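Local coordinates for glutaredoxin (PDB 2E7P), which binds a glutathione-ligated [2Fe-2S] cluster and probably reduces disulfides of proteins and small molecules at the expense of glutathione, at residues 25-30 with 72-77. Numbering follows the deposited sequence.
Sequences FSKTYC and GTVPNV. With GSH (glutathione), chain H; FES (Fe2/s2 (inorganic) cluster), chain E.
Lys27 and Val74 meet at about a right angle, CG of the lysine lying 3.6 Å from CG2 of the valine, and from there the lysine turns to the ligand. Its CB rests over one face of the Tyr29 ring, offset toward the rim; CG touches the valine methyl; and the chain, bent at chi2 and again at chi4 (92°), brings CE to 3.7 Å from O32 of the glycine carboxylate of glutathione and lets NZ donate a 2.7 Å hydrogen bond to that oxygen. Tyr29 OH takes the other oxygen, O31, at 2.8 Å. An alanine in place of Lys27 would probably leave O32 without its charged mate and open a gap beside CG2 of Val74, where CG had packed. Behind this grip, strands 22-26 and 76-79 pair antiparallel: Phe25 and Asn76 form a hydrogen-bonded pair, Phe25 N reaching Asn76 O at 2.9 Å and Asn76 N returning a bond to Phe25 O. The cis peptide bond before Pro75 is the cis-proline characteristic of the thioredoxin fold, and here Val74, just ahead of it, binds glutathione O2 through N and N2 through O. Cys30 is at the N-cap of helix 31-42; its SG and glutathione SG2 both bind the same iron of the cluster. Backbone and charge together thus hold the tripeptide, which is likely to help keep its sulfur on the iron.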
ATOM      1  N   PHE C  25      -8.622   7.239   7.597  1.00 22.44           N
ATOM      2  CA  PHE C  25      -8.325   7.693   6.226  1.00 22.26           C
ATOM      3  C   PHE C  25      -7.284   6.769   5.574  1.00 21.85           C
ATOM      4  O   PHE C  25      -6.242   6.488   6.139  1.00 21.16           O
ATOM      5  CB  PHE C  25      -7.894   9.174   6.199  1.00 22.65           C
ATOM      6  CG  PHE C  25      -8.948  10.123   6.734  1.00 22.10           C
ATOM      7  CD1 PHE C  25      -9.906  10.676   5.894  1.00 22.74           C
ATOM      8  CD2 PHE C  25      -8.956  10.478   8.072  1.00 22.63           C
ATOM      9  CE1 PHE C  25     -10.845  11.580   6.368  1.00 21.68           C
ATOM     10  CE2 PHE C  25      -9.915  11.351   8.570  1.00 23.79           C
ATOM     11  CZ  PHE C  25     -10.860  11.908   7.703  1.00 24.13           C
ATOM     12  N   SER C  26      -7.603   6.299   4.374  1.00 21.98           N
ATOM     13  CA  SER C  26      -6.980   5.134   3.782  1.00 21.62           C
ATOM     14  C   SER C  26      -6.899   5.285   2.246  1.00 22.54           C
ATOM     15  O   SER C  26      -7.471   6.203   1.675  1.00 22.37           O
ATOM     16  CB  SER C  26      -7.824   3.904   4.174  1.00 22.75           C
ATOM     17  OG  SER C  26      -7.367   2.721   3.570  1.00 21.33           O
ATOM     18  N   LYS C  27      -6.118   4.418   1.608  1.00 23.78           N
ATOM     19  CA  LYS C  27      -6.110   4.230   0.168  1.00 23.69           C
ATOM     20  C   LYS C  27      -6.300   2.720  -0.011  1.00 23.76           C
ATOM     21  O   LYS C  27      -5.771   1.915   0.780  1.00 21.89           O
ATOM     22  CB  LYS C  27      -4.775   4.655  -0.465  1.00 24.86           C
ATOM     23  CG  LYS C  27      -4.428   6.165  -0.449  1.00 26.21           C
ATOM     24  CD  LYS C  27      -5.089   6.941  -1.544  1.00 28.64           C
ATOM     25  CE  LYS C  27      -4.852   8.444  -1.350  1.00 28.14           C
ATOM     26  NZ  LYS C  27      -3.633   8.972  -2.071  1.00 29.73           N
ATOM     27  N   THR C  28      -7.070   2.339  -1.040  1.00 23.97           N
ATOM     28  CA  THR C  28      -7.504   0.949  -1.214  1.00 23.71           C
ATOM     29  C   THR C  28      -6.316   0.052  -1.551  1.00 23.43           C
ATOM     30  O   THR C  28      -6.312  -1.125  -1.239  1.00 23.61           O
ATOM     31  CB  THR C  28      -8.524   0.815  -2.352  1.00 24.45           C
ATOM     32  OG1 THR C  28      -7.952   1.367  -3.551  1.00 23.50           O
ATOM     33  CG2 THR C  28      -9.849   1.538  -2.002  1.00 22.22           C
ATOM     34  N   TYR C  29      -5.302   0.630  -2.179  1.00 23.98           N
ATOM     35  CA  TYR C  29      -4.139  -0.131  -2.603  1.00 24.86           C
ATOM     36  C   TYR C  29      -3.052  -0.327  -1.525  1.00 25.37           C
ATOM     37  O   TYR C  29      -2.069  -1.039  -1.781  1.00 26.69           O
ATOM     38  CB  TYR C  29      -3.539   0.517  -3.863  1.00 25.69           C
ATOM     39  CG  TYR C  29      -3.150   1.963  -3.670  1.00 25.80           C
ATOM     40  CD1 TYR C  29      -1.972   2.303  -2.973  1.00 25.50           C
ATOM     41  CD2 TYR C  29      -3.961   2.992  -4.163  1.00 26.77           C
ATOM     42  CE1 TYR C  29      -1.617   3.620  -2.781  1.00 24.22           C
ATOM     43  CE2 TYR C  29      -3.612   4.336  -3.982  1.00 25.65           C
ATOM     44  CZ  TYR C  29      -2.443   4.630  -3.287  1.00 25.76           C
ATOM     45  OH  TYR C  29      -2.113   5.935  -3.109  1.00 24.70           O
ATOM     46  N   CYS C  30      -3.198   0.278  -0.334  1.00 24.58           N
ATOM     47  CA  CYS C  30      -2.069   0.324   0.580  1.00 22.14           C
ATOM     48  C   CYS C  30      -2.102  -0.735   1.671  1.00 21.90           C
ATOM     49  O   CYS C  30      -3.016  -0.786   2.478  1.00 21.98           O
ATOM     50  CB  CYS C  30      -1.844   1.722   1.215  1.00 22.26           C
ATOM     51  SG  CYS C  30      -0.200   1.870   2.078  1.00 27.01           S
ATOM     52  N   GLY C  72       0.421  13.792   6.087  1.00 23.84           N
ATOM     53  CA  GLY C  72      -0.124  13.835   4.714  1.00 23.22           C
ATOM     54  C   GLY C  72      -0.146  12.473   4.012  1.00 23.36           C
ATOM     55  O   GLY C  72      -0.378  12.382   2.797  1.00 22.84           O
ATOM     56  N   THR C  73       0.079  11.422   4.806  1.00 21.69           N
ATOM     57  CA  THR C  73       0.169  10.057   4.343  1.00 20.64           C
ATOM     58  C   THR C  73      -1.021   9.258   4.906  1.00 21.01           C
ATOM     59  O   THR C  73      -1.691   9.702   5.848  1.00 20.70           O
ATOM     60  CB  THR C  73       1.471   9.389   4.869  1.00 21.08           C
ATOM     61  OG1 THR C  73       1.502   9.499   6.301  1.00 20.69           O
ATOM     62  CG2 THR C  73       2.746  10.023   4.259  1.00 18.87           C
ATOM     63  N   VAL C  74      -1.276   8.086   4.322  1.00 20.12           N
ATOM     64  CA  VAL C  74      -2.263   7.138   4.841  1.00 19.68           C
ATOM     65  C   VAL C  74      -1.519   5.922   5.407  1.00 19.24           C
ATOM     66  O   VAL C  74      -0.416   5.618   4.948  1.00 19.62           O
ATOM     67  CB  VAL C  74      -3.262   6.722   3.735  1.00 20.08           C
ATOM     68  CG1 VAL C  74      -4.055   7.956   3.266  1.00 19.80           C
ATOM     69  CG2 VAL C  74      -2.534   6.087   2.576  1.00 19.12           C
ATOM     70  N   PRO C  75      -2.092   5.226   6.407  1.00 18.35           N
ATOM     71  CA  PRO C  75      -3.365   5.542   7.050  1.00 18.71           C
ATOM     72  C   PRO C  75      -3.236   6.739   8.009  1.00 18.91           C
ATOM     73  O   PRO C  75      -2.161   7.013   8.557  1.00 19.59           O
ATOM     74  CB  PRO C  75      -3.725   4.267   7.787  1.00 18.07           C
ATOM     75  CG  PRO C  75      -2.259   3.628   8.151  1.00 18.01           C
ATOM     76  CD  PRO C  75      -1.411   4.033   6.984  1.00 18.33           C
ATOM     77  N   ASN C  76      -4.331   7.447   8.181  1.00 19.52           N
ATOM     78  CA  ASN C  76      -4.392   8.537   9.148  1.00 20.23           C
ATOM     79  C   ASN C  76      -5.547   8.186  10.068  1.00 20.09           C
ATOM     80  O   ASN C  76      -6.695   8.140   9.640  1.00 20.13           O
ATOM     81  CB  ASN C  76      -4.590   9.874   8.425  1.00 20.10           C
ATOM     82  CG  ASN C  76      -4.262  11.066   9.303  1.00 22.29           C
ATOM     83  OD1 ASN C  76      -4.363  10.995  10.528  1.00 22.26           O
ATOM     84  ND2 ASN C  76      -3.814  12.156   8.677  1.00 19.96           N
ATOM     85  N   VAL C  77      -5.222   7.857  11.323  1.00 20.99           N
ATOM     86  CA  VAL C  77      -6.184   7.248  12.232  1.00 21.23           C
ATOM     87  C   VAL C  77      -6.653   8.203  13.336  1.00 22.22           C
ATOM     88  O   VAL C  77      -5.848   8.839  14.013  1.00 22.90           O
ATOM     89  CB  VAL C  77      -5.582   5.988  12.919  1.00 22.03           C
ATOM     90  CG1 VAL C  77      -6.610   5.340  13.841  1.00 19.74           C
ATOM     91  CG2 VAL C  77      -5.042   4.965  11.865  1.00 21.00           C
TER
HETATM   92  N1  GSH H1000       5.116   6.117   8.718  1.00 23.94           N
HETATM   93  CA1 GSH H1000       3.831   6.158   8.013  1.00 25.14           C
HETATM   94  C1  GSH H1000       2.858   5.305   8.775  1.00 24.57           C
HETATM   95  O11 GSH H1000       1.612   5.353   8.566  1.00 21.59           O
HETATM   96  O12 GSH H1000       3.357   4.562   9.650  1.00 26.44           O
HETATM   97  CB1 GSH H1000       4.030   5.719   6.553  1.00 24.39           C
HETATM   98  CG1 GSH H1000       2.754   5.868   5.693  1.00 22.08           C
HETATM   99  CD1 GSH H1000       3.064   5.857   4.220  1.00 20.93           C
HETATM  100  OE1 GSH H1000       4.211   5.830   3.801  1.00 19.52           O
HETATM  101  N2  GSH H1000       2.023   5.965   3.402  1.00 21.28           N
HETATM  102  CA2 GSH H1000       2.199   6.008   1.945  1.00 23.48           C
HETATM  103  C2  GSH H1000       1.398   7.183   1.424  1.00 26.61           C
HETATM  104  O2  GSH H1000       0.418   7.649   2.040  1.00 27.24           O
HETATM  105  CB2 GSH H1000       1.692   4.672   1.312  1.00 23.13           C
HETATM  106  SG2 GSH H1000       2.287   2.967   1.679  1.00 27.67           S
HETATM  107  N3  GSH H1000       1.764   7.730   0.261  1.00 23.32           N
HETATM  108  CA3 GSH H1000       1.032   8.822  -0.316  1.00 25.36           C
HETATM  109  C3  GSH H1000      -0.328   8.289  -0.753  1.00 30.17           C
HETATM  110  O31 GSH H1000      -0.492   7.089  -1.086  1.00 29.42           O
HETATM  111  O32 GSH H1000      -1.270   9.093  -0.785  1.00 33.73           O
HETATM  112 FE1  FES E1201       1.320   1.538   1.336  1.00  2.00          FE
HETATM  113 FE2  FES E1201       2.388  -0.690   0.003  1.00  2.00          FE
HETATM  114  S1  FES E1201       1.531   0.743  -0.153  1.00 30.48           S
HETATM  115  S2  FES E1201       2.261   0.064   1.635  1.00 27.58           S